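PDB 3V0R: major allergen Alt a 1 from Alternaria alternata, which may bind host plant thaumatin-like proteins and inhibit their beta-glucanase activity, and is a secreted, disulfide-linked homodimeric allergen. Local coordinates for residues W16-F21 with L82-K87; C6-E11 with D121-L126. One frame throughout, in Å; residues are numbered along the deposited sequence.

Contact 1 (W16-F21 with L82-K87); sequences WKISEF and LLLKQK. With 8AC (8-aminooctanoic acid), chain L; SO4 (sulfate ion), chain B.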
ATOM      1  N   TRP A  16     -20.255  -1.388  13.836  1.00 31.51           N
ATOM      2  CA  TRP A  16     -19.517  -1.864  12.674  1.00 31.16           C
ATOM      3  C   TRP A  16     -19.418  -3.349  12.681  1.00 32.06           C
ATOM      4  O   TRP A  16     -19.397  -3.956  13.774  1.00 31.89           O
ATOM      5  CB  TRP A  16     -18.134  -1.257  12.618  1.00 31.21           C
ATOM      6  CG  TRP A  16     -18.058   0.222  12.428  1.00 31.37           C
ATOM      7  CD1 TRP A  16     -19.052   1.091  12.059  1.00 32.09           C
ATOM      8  CD2 TRP A  16     -16.867   1.073  12.593  1.00 32.18           C
ATOM      9  NE1 TRP A  16     -18.566   2.367  11.975  1.00 33.04           N
ATOM     10  CE2 TRP A  16     -17.251   2.388  12.289  1.00 33.00           C
ATOM     11  CE3 TRP A  16     -15.564   0.827  12.981  1.00 32.93           C
ATOM     12  CZ2 TRP A  16     -16.363   3.453  12.352  1.00 34.83           C
ATOM     13  CZ3 TRP A  16     -14.678   1.878  13.016  1.00 34.16           C
ATOM     14  CH2 TRP A  16     -15.091   3.180  12.760  1.00 34.30           C
ATOM     15  N   LYS A  17     -19.298  -3.970  11.497  1.00 32.04           N
ATOM     16  CA  LYS A  17     -19.194  -5.427  11.377  1.00 33.21           C
ATOM     17  C   LYS A  17     -17.749  -5.762  11.155  1.00 32.73           C
ATOM     18  O   LYS A  17     -17.085  -5.088  10.342  1.00 32.92           O
ATOM     19  CB  LYS A  17     -19.980  -5.851  10.143  1.00 35.19           C
ATOM     20  CG  LYS A  17     -19.974  -7.353   9.906  1.00 36.46           C
ATOM     21  CD  LYS A  17     -20.869  -7.690   8.703  1.00 39.32           C
ATOM     22  CE  LYS A  17     -20.028  -7.663   7.435  1.00 40.40           C
ATOM     23  NZ  LYS A  17     -20.794  -8.148   6.230  1.00 43.92           N
ATOM     24  N   ILE A  18     -17.258  -6.790  11.857  1.00 32.68           N
ATOM     25  CA  ILE A  18     -15.911  -7.273  11.744  1.00 32.23           C
ATOM     26  C   ILE A  18     -16.036  -8.660  11.108  1.00 33.20           C
ATOM     27  O   ILE A  18     -16.846  -9.499  11.496  1.00 33.33           O
ATOM     28  CB  ILE A  18     -15.158  -7.401  13.084  1.00 33.19           C
ATOM     29  CG1 ILE A  18     -15.296  -6.121  13.895  1.00 33.61           C
ATOM     30  CG2 ILE A  18     -13.693  -7.838  12.819  1.00 33.36           C
ATOM     31  CD1 ILE A  18     -14.537  -4.906  13.367  1.00 34.34           C
ATOM     32  N   SER A  19     -15.258  -8.887  10.081  1.00 33.58           N
ATOM     33  CA  SER A  19     -15.310 -10.149   9.338  1.00 34.81           C
ATOM     34  C   SER A  19     -13.934 -10.475   8.717  1.00 35.21           C
ATOM     35  O   SER A  19     -12.996  -9.646   8.695  1.00 33.92           O
ATOM     36  CB  SER A  19     -16.357 -10.106   8.198  1.00 36.12           C
ATOM     37  OG  SER A  19     -16.024  -9.075   7.291  1.00 35.13           O
ATOM     38  N   GLU A  20     -13.845 -11.697   8.203  1.00 37.19           N
ATOM     39  CA  GLU A  20     -12.589 -12.187   7.546  1.00 38.88           C
ATOM     40  C   GLU A  20     -11.307 -11.990   8.374  1.00 36.37           C
ATOM     41  O   GLU A  20     -10.224 -11.592   7.919  1.00 35.99           O
ATOM     42  CB  GLU A  20     -12.508 -11.688   6.082  1.00 42.99           C
ATOM     43  CG  GLU A  20     -13.813 -11.586   5.226  1.00 46.84           C
ATOM     44  CD  GLU A  20     -14.959 -12.694   5.322  1.00 52.44           C
ATOM     45  OE1 GLU A  20     -16.070 -12.179   5.244  1.00 55.37           O
ATOM     46  OE2 GLU A  20     -14.862 -14.006   5.375  1.00 52.26           O
ATOM     47  N   PHE A  21     -11.413 -12.320   9.649  1.00 34.90           N
ATOM     48  CA  PHE A  21     -10.239 -12.357  10.492  1.00 33.69           C
ATOM     49  C   PHE A  21      -9.250 -13.349   9.913  1.00 34.02           C
ATOM     50  O   PHE A  21      -9.627 -14.424   9.461  1.00 35.13           O
ATOM     51  CB  PHE A  21     -10.602 -12.855  11.918  1.00 34.34           C
ATOM     52  CG  PHE A  21      -9.419 -13.013  12.823  1.00 34.05           C
ATOM     53  CD1 PHE A  21      -8.806 -11.939  13.345  1.00 33.97           C
ATOM     54  CD2 PHE A  21      -8.894 -14.242  13.061  1.00 36.27           C
ATOM     55  CE1 PHE A  21      -7.732 -12.077  14.220  1.00 34.71           C
ATOM     56  CE2 PHE A  21      -7.796 -14.432  13.896  1.00 36.36           C
ATOM     57  CZ  PHE A  21      -7.200 -13.327  14.468  1.00 35.24           C
ATOM     58  N   LEU A  82     -10.396  -8.161  20.488  1.00 32.47           N
ATOM     59  CA  LEU A  82     -10.053  -6.980  19.736  1.00 32.31           C
ATOM     60  C   LEU A  82     -10.470  -5.708  20.461  1.00 32.06           C
ATOM     61  O   LEU A  82     -11.565  -5.647  20.994  1.00 31.22           O
ATOM     62  CB  LEU A  82     -10.825  -6.998  18.408  1.00 32.48           C
ATOM     63  CG  LEU A  82     -10.719  -5.768  17.518  1.00 33.04           C
ATOM     64  CD1 LEU A  82      -9.342  -5.592  16.916  1.00 33.08           C
ATOM     65  CD2 LEU A  82     -11.728  -5.775  16.368  1.00 33.33           C
ATOM     66  N   LEU A  83      -9.626  -4.692  20.400  1.00 32.09           N
ATOM     67  CA  LEU A  83      -9.932  -3.350  20.873  1.00 32.36           C
ATOM     68  C   LEU A  83      -9.607  -2.363  19.748  1.00 32.71           C
ATOM     69  O   LEU A  83      -8.577  -2.443  19.128  1.00 32.04           O
ATOM     70  CB  LEU A  83      -9.036  -3.045  22.076  1.00 33.33           C
ATOM     71  CG  LEU A  83      -9.016  -1.642  22.621  1.00 34.22           C
ATOM     72  CD1 LEU A  83     -10.363  -1.227  23.115  1.00 33.95           C
ATOM     73  CD2 LEU A  83      -7.981  -1.456  23.777  1.00 34.96           C
ATOM     74  N   LEU A  84     -10.565  -1.506  19.432  1.00 32.89           N
ATOM     75  CA  LEU A  84     -10.390  -0.422  18.448  1.00 33.33           C
ATOM     76  C   LEU A  84     -10.429   0.914  19.144  1.00 34.26           C
ATOM     77  O   LEU A  84     -11.132   1.067  20.129  1.00 33.16           O
ATOM     78  CB  LEU A  84     -11.514  -0.474  17.417  1.00 34.20           C
ATOM     79  CG  LEU A  84     -11.653  -1.714  16.555  1.00 35.14           C
ATOM     80  CD1 LEU A  84     -12.968  -1.691  15.741  1.00 37.05           C
ATOM     81  CD2 LEU A  84     -10.439  -1.767  15.589  1.00 35.11           C
ATOM     82  N   LYS A  85      -9.737   1.910  18.604  1.00 34.35           N
ATOM     83  CA  LYS A  85      -9.773   3.232  19.094  1.00 35.86           C
ATOM     84  C   LYS A  85      -9.814   4.227  17.962  1.00 36.06           C
ATOM     85  O   LYS A  85      -9.064   4.097  16.992  1.00 36.14           O
ATOM     86  CB  LYS A  85      -8.543   3.477  19.928  1.00 38.54           C
ATOM     87  CG  LYS A  85      -8.417   4.878  20.428  1.00 41.35           C
ATOM     88  CD  LYS A  85      -7.182   5.105  21.284  1.00 43.75           C
ATOM     89  CE  LYS A  85      -5.909   5.073  20.465  1.00 46.71           C
ATOM     90  NZ  LYS A  85      -4.704   5.466  21.280  1.00 51.56           N
ATOM     91  N   GLN A  86     -10.675   5.220  18.084  1.00 35.61           N
ATOM     92  CA  GLN A  86     -10.831   6.285  17.095  1.00 36.83           C
ATOM     93  C   GLN A  86     -10.827   7.643  17.856  1.00 36.43           C
ATOM     94  O   GLN A  86     -11.760   7.948  18.623  1.00 35.00           O
ATOM     95  CB  GLN A  86     -12.218   6.104  16.400  1.00 37.55           C
ATOM     96  CG  GLN A  86     -12.448   7.033  15.181  1.00 38.95           C
ATOM     97  CD  GLN A  86     -13.857   7.067  14.659  1.00 40.07           C
ATOM     98  OE1 GLN A  86     -14.786   6.437  15.195  1.00 40.92           O
ATOM     99  NE2 GLN A  86     -14.062   7.863  13.621  1.00 42.00           N
ATOM    100  N   LYS A  87      -9.813   8.443  17.633  1.00 36.35           N
ATOM    101  CA  LYS A  87      -9.787   9.752  18.224  1.00 37.05           C
ATOM    102  C   LYS A  87     -10.387  10.798  17.258  1.00 36.86           C
ATOM    103  O   LYS A  87      -9.709  11.258  16.295  1.00 36.90           O
ATOM    104  CB  LYS A  87      -8.348  10.121  18.564  1.00 38.59           C
ATOM    105  CG  LYS A  87      -8.239  11.467  19.254  1.00 39.65           C
ATOM    106  CD  LYS A  87      -6.845  11.729  19.809  1.00 42.50           C
ATOM    107  CE  LYS A  87      -6.816  13.023  20.604  1.00 44.54           C
ATOM    108  NZ  LYS A  87      -5.480  13.208  21.244  1.00 48.48           N
TER
HETATM  109  NAA 8AC L 211     -25.810  12.021  12.769  1.00 65.05           N
HETATM  110  OAB 8AC L 211     -17.363   6.598  14.625  1.00 46.75           O
HETATM  111  OAC 8AC L 211     -16.821   7.143  12.628  1.00 48.21           O
HETATM  112  CAD 8AC L 211     -24.492  11.524  12.349  1.00 63.08           C
HETATM  113  CAE 8AC L 211     -24.309  10.122  12.889  1.00 59.16           C
HETATM  114  CAF 8AC L 211     -23.337   9.311  12.056  1.00 51.84           C
HETATM  115  CAG 8AC L 211     -22.002   9.269  12.813  1.00 47.85           C
HETATM  116  CAH 8AC L 211     -21.280   7.989  12.590  1.00 45.98           C
HETATM  117  CAI 8AC L 211     -19.814   8.137  13.091  1.00 48.87           C
HETATM  118  CAJ 8AC L 211     -19.167   6.775  13.189  1.00 43.91           C
HETATM  119  CAK 8AC L 211     -17.657   6.877  13.485  1.00 45.23           C
HETATM  120  S   SO4 B 201     -19.291  -8.014   2.740  1.00 99.20           S
HETATM  121  O1  SO4 B 201     -18.663  -7.719   4.074  1.00 71.27           O
HETATM  122  O2  SO4 B 201     -20.441  -8.938   2.970  1.00 99.94           O
HETATM  123  O3  SO4 B 201     -19.758  -6.728   2.132  1.00 95.12           O
HETATM  124  O4  SO4 B 201     -18.385  -8.692   1.765  1.00 79.36           O

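Contact 2 (C6-E11 with D121-L126); sequences CPVTTE and DAYITL. With SO4 (sulfate ion), chain E.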
ATOM      1  N   CYS A   6     -30.984 -12.983  18.111  1.00 60.38           N
ATOM      2  CA  CYS A   6     -29.602 -13.002  18.609  1.00 54.28           C
ATOM      3  C   CYS A   6     -29.328 -11.836  19.544  1.00 47.04           C
ATOM      4  O   CYS A   6     -29.715 -10.713  19.278  1.00 45.52           O
ATOM      5  CB  CYS A   6     -28.595 -12.911  17.462  1.00 54.95           C
ATOM      6  SG  CYS A   6     -28.773 -14.189  16.216  1.00 72.27           S
ATOM      7  N   PRO A   7     -28.628 -12.103  20.644  1.00 44.02           N
ATOM      8  CA  PRO A   7     -28.289 -11.078  21.639  1.00 41.94           C
ATOM      9  C   PRO A   7     -27.088 -10.261  21.180  1.00 39.61           C
ATOM     10  O   PRO A   7     -26.046 -10.249  21.808  1.00 39.11           O
ATOM     11  CB  PRO A   7     -27.951 -11.903  22.891  1.00 42.00           C
ATOM     12  CG  PRO A   7     -27.507 -13.207  22.360  1.00 43.91           C
ATOM     13  CD  PRO A   7     -28.311 -13.456  21.128  1.00 44.82           C
ATOM     14  N   VAL A   8     -27.265  -9.595  20.063  1.00 39.21           N
ATOM     15  CA  VAL A   8     -26.268  -8.771  19.421  1.00 38.69           C
ATOM     16  C   VAL A   8     -26.969  -7.719  18.542  1.00 38.58           C
ATOM     17  O   VAL A   8     -27.954  -8.022  17.879  1.00 39.55           O
ATOM     18  CB  VAL A   8     -25.294  -9.673  18.600  1.00 40.34           C
ATOM     19  CG1 VAL A   8     -26.036 -10.450  17.532  1.00 42.25           C
ATOM     20  CG2 VAL A   8     -24.204  -8.850  17.968  1.00 41.91           C
ATOM     21  N   THR A   9     -26.461  -6.488  18.566  1.00 37.53           N
ATOM     22  CA  THR A   9     -26.985  -5.393  17.729  1.00 37.56           C
ATOM     23  C   THR A   9     -26.153  -5.389  16.430  1.00 36.16           C
ATOM     24  O   THR A   9     -24.917  -5.383  16.488  1.00 36.33           O
ATOM     25  CB  THR A   9     -26.851  -4.060  18.482  1.00 39.14           C
ATOM     26  OG1 THR A   9     -27.741  -4.104  19.609  1.00 41.16           O
ATOM     27  CG2 THR A   9     -27.209  -2.898  17.612  1.00 41.36           C
ATOM     28  N   THR A  10     -26.818  -5.488  15.298  1.00 35.58           N
ATOM     29  CA  THR A  10     -26.088  -5.613  14.037  1.00 36.23           C
ATOM     30  C   THR A  10     -26.193  -4.382  13.129  1.00 35.90           C
ATOM     31  O   THR A  10     -25.637  -4.365  12.011  1.00 36.47           O
ATOM     32  CB  THR A  10     -26.555  -6.860  13.263  1.00 38.62           C
ATOM     33  OG1 THR A  10     -27.944  -6.733  12.963  1.00 40.52           O
ATOM     34  CG2 THR A  10     -26.376  -8.141  14.127  1.00 38.64           C
ATOM     35  N   GLU A  11     -26.851  -3.339  13.613  1.00 35.76           N
ATOM     36  CA  GLU A  11     -26.932  -2.124  12.837  1.00 36.42           C
ATOM     37  C   GLU A  11     -26.962  -0.917  13.713  1.00 36.65           C
ATOM     38  O   GLU A  11     -27.617  -0.927  14.749  1.00 37.12           O
ATOM     39  CB  GLU A  11     -28.199  -2.149  11.953  1.00 39.43           C
ATOM     40  CG  GLU A  11     -28.239  -1.018  10.944  1.00 40.96           C
ATOM     41  CD  GLU A  11     -28.647   0.361  11.518  1.00 42.98           C
ATOM     42  OE1 GLU A  11     -29.458   0.396  12.486  1.00 44.84           O
ATOM     43  OE2 GLU A  11     -28.173   1.424  10.986  1.00 43.28           O
ATOM     44  N   ASP A 121     -18.752 -13.655  12.010  1.00 36.41           N
ATOM     45  CA  ASP A 121     -18.625 -12.209  12.075  1.00 35.83           C
ATOM     46  C   ASP A 121     -18.831 -11.764  13.527  1.00 35.88           C
ATOM     47  O   ASP A 121     -19.373 -12.526  14.314  1.00 35.99           O
ATOM     48  CB  ASP A 121     -19.706 -11.560  11.233  1.00 36.33           C
ATOM     49  CG  ASP A 121     -19.491 -11.723   9.738  1.00 36.99           C
ATOM     50  OD1 ASP A 121     -18.499 -12.216   9.267  1.00 37.73           O
ATOM     51  OD2 ASP A 121     -20.392 -11.296   9.002  1.00 39.37           O
ATOM     52  N   ALA A 122     -18.391 -10.553  13.866  1.00 34.46           N
ATOM     53  CA  ALA A 122     -18.613  -9.935  15.173  1.00 34.19           C
ATOM     54  C   ALA A 122     -19.053  -8.500  14.915  1.00 34.28           C
ATOM     55  O   ALA A 122     -18.729  -7.934  13.896  1.00 33.56           O
ATOM     56  CB  ALA A 122     -17.312  -9.922  16.025  1.00 34.24           C
ATOM     57  N   TYR A 123     -19.782  -7.919  15.856  1.00 34.80           N
ATOM     58  CA  TYR A 123     -20.253  -6.563  15.756  1.00 35.34           C
ATOM     59  C   TYR A 123     -19.687  -5.754  16.890  1.00 36.51           C
ATOM     60  O   TYR A 123     -19.679  -6.216  18.059  1.00 37.41           O
ATOM     61  CB  TYR A 123     -21.741  -6.583  15.743  1.00 36.58           C
ATOM     62  CG  TYR A 123     -22.281  -7.114  14.458  1.00 36.76           C
ATOM     63  CD1 TYR A 123     -22.433  -8.484  14.250  1.00 37.80           C
ATOM     64  CD2 TYR A 123     -22.575  -6.252  13.391  1.00 38.19           C
ATOM     65  CE1 TYR A 123     -22.837  -8.965  12.981  1.00 38.75           C
ATOM     66  CE2 TYR A 123     -23.038  -6.715  12.181  1.00 38.40           C
ATOM     67  CZ  TYR A 123     -23.169  -8.055  11.979  1.00 38.93           C
ATOM     68  OH  TYR A 123     -23.603  -8.469  10.779  1.00 39.79           O
ATOM     69  N   ILE A 124     -19.167  -4.576  16.621  1.00 35.35           N
ATOM     70  CA  ILE A 124     -18.573  -3.785  17.699  1.00 34.18           C
ATOM     71  C   ILE A 124     -19.452  -2.520  17.850  1.00 34.22           C
ATOM     72  O   ILE A 124     -19.993  -1.997  16.841  1.00 33.48           O
ATOM     73  CB  ILE A 124     -17.090  -3.375  17.399  1.00 34.55           C
ATOM     74  CG1 ILE A 124     -16.842  -2.658  16.071  1.00 35.54           C
ATOM     75  CG2 ILE A 124     -16.143  -4.562  17.494  1.00 35.11           C
ATOM     76  CD1 ILE A 124     -16.901  -1.108  16.142  1.00 37.20           C
ATOM     77  N   THR A 125     -19.503  -1.979  19.054  1.00 32.84           N
ATOM     78  CA  THR A 125     -20.162  -0.690  19.333  1.00 32.24           C
ATOM     79  C   THR A 125     -19.112   0.307  19.816  1.00 31.78           C
ATOM     80  O   THR A 125     -18.372   0.102  20.806  1.00 31.45           O
ATOM     81  CB  THR A 125     -21.344  -0.827  20.361  1.00 32.66           C
ATOM     82  OG1 THR A 125     -22.316  -1.749  19.889  1.00 33.40           O
ATOM     83  CG2 THR A 125     -22.054   0.594  20.627  1.00 32.68           C
ATOM     84  N   LEU A 126     -19.008   1.430  19.114  1.00 31.65           N
ATOM     85  CA  LEU A 126     -18.114   2.499  19.499  1.00 31.22           C
ATOM     86  C   LEU A 126     -18.740   3.380  20.573  1.00 31.23           C
ATOM     87  O   LEU A 126     -19.815   3.939  20.384  1.00 31.80           O
ATOM     88  CB  LEU A 126     -17.703   3.312  18.259  1.00 31.97           C
ATOM     89  CG  LEU A 126     -16.898   2.592  17.195  1.00 32.49           C
ATOM     90  CD1 LEU A 126     -17.115   3.300  15.867  1.00 34.03           C
ATOM     91  CD2 LEU A 126     -15.423   2.631  17.588  1.00 33.10           C
TER
HETATM   92  S   SO4 E 204     -30.077  -5.207  15.282  0.70 64.58           S
HETATM   93  O1  SO4 E 204     -29.189  -4.139  15.744  0.70 67.32           O
HETATM   94  O2  SO4 E 204     -31.140  -5.615  16.243  0.70 77.34           O
HETATM   95  O3  SO4 E 204     -30.689  -4.609  14.055  0.70 74.57           O
HETATM   96  O4  SO4 E 204     -29.416  -6.493  14.965  0.70 76.21           O

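Contact 1 (W16-F21 with L82-K87)
The indole of Trp16 and the amide of Gln86 meet with their planes 42° apart, CH2 of Trp16 lying 4.1 Å from OE1 of Gln86, an oblique approach. At the ring edge, close to its plane, sits carboxyl oxygen OAC of the bound 8-aminooctanoic acid, 3.7 Å from CZ2 of Trp16. The same oxygen accepts a hydrogen bond from NE2 of Gln86 (3.0 Å, N-H...acceptor angle 150°). Gln86 reaches it because its CG is anti to the backbone N and the chain stays extended beyond, carrying the amide away from the strand. Deeper in, CD1 of Ile18 touches two leucine methyls, CD2 of Leu82 at 4.2 Å and CD1 of Leu84 at 4.3 Å. Strands 15-25 and 81-87 are not neighbours in the sheet: their short segments approach to 11.6 Å at 131°, and only side chains bridge the barrel interior between them. Ile38 and Leu46 add to the packing round Trp16, and Tyr94, another residue of the ligand pocket, touches Gln86. Lys17 points out of this interior, its NZ donating to O1 of a sulfate at 3.1 Å and to Asn109 of the second subunit. Back at the pocket, OE1 of Gln86 and OAB of the ligand are 2.6 Å apart; two oxygens this close suggest that the acid is protonated there, so the amide would meet a neutral carboxylic acid rather than a carboxylate, beside the indole of Trp16.

Contact 2 (C6-E11 with D121-L126)
Tyr123 places its ring against residues 8-10 with CG beside the backbone N and anti to the carbonyl carbon (chi1 -72°), while Thr10 sets OG1 between its backbone N and carbonyl carbon (chi1 61°), which sends the methyl CG2 over the ring. CG2 of Thr10 stands 3.8 Å from the centroid of the Tyr123 ring and 12° off its normal, a CH-pi contact nearly over the centre. CA of Thr10 lies over a face as well, and its CB approaches CE2 of Tyr123 to 3.7 Å. The backbone follows: O of Thr9 comes to 3.5 Å from CB of Tyr123, and O of Thr10 to 3.5 Å from CE2 of Tyr123. At the other end of the patch, CG2 of Val8 packs on CB of Tyr123 at 4.0 Å, the two side chains crossing at about a right angle. The arrangement is an irregular N-terminal arm laid on the outer surface of the Alt a 1 beta-barrel, where strand 114-128 presents Tyr123 outward while Ile124 faces the interior and packs on Leu84. Lys17 and Thr41 also touch Tyr123. Just upstream, Pro7 centres an inverse gamma turn, next to Cys6 of the interchain disulfide. Turned from the ring, OG1 of Thr10 lies 2.5 Å from O4 of a sulfate, so short that the exact geometry of this bond is doubtful. The backbone N of Thr10 donates a hydrogen bond of 2.8 Å to O1 of the same ion, probably from the crystallisation liquor, and Glu11 N gives a longer bond to O1.

Overall arrangement
From the N terminus the chain runs first through 6-11, an arm with no regular structure, and then enters strand 15-25, which carries 16-21. Contact 1 closes a loop when strand 81-87 brings 82-87 across the barrel interior from 16-21. The chain continues through strand 93-106 to strand 114-128, where 121-126 meets the arm and contact 2 closes a wider loop that encloses the first. The two do not cross. Strands 15-25 and 114-128 are sheet neighbours, so Trp16 and Ile18 pair by backbone with Ile124 and Ala122: contact 1 lies inside the barrel, contact 2 on its outside, their centres about 11 Å apart.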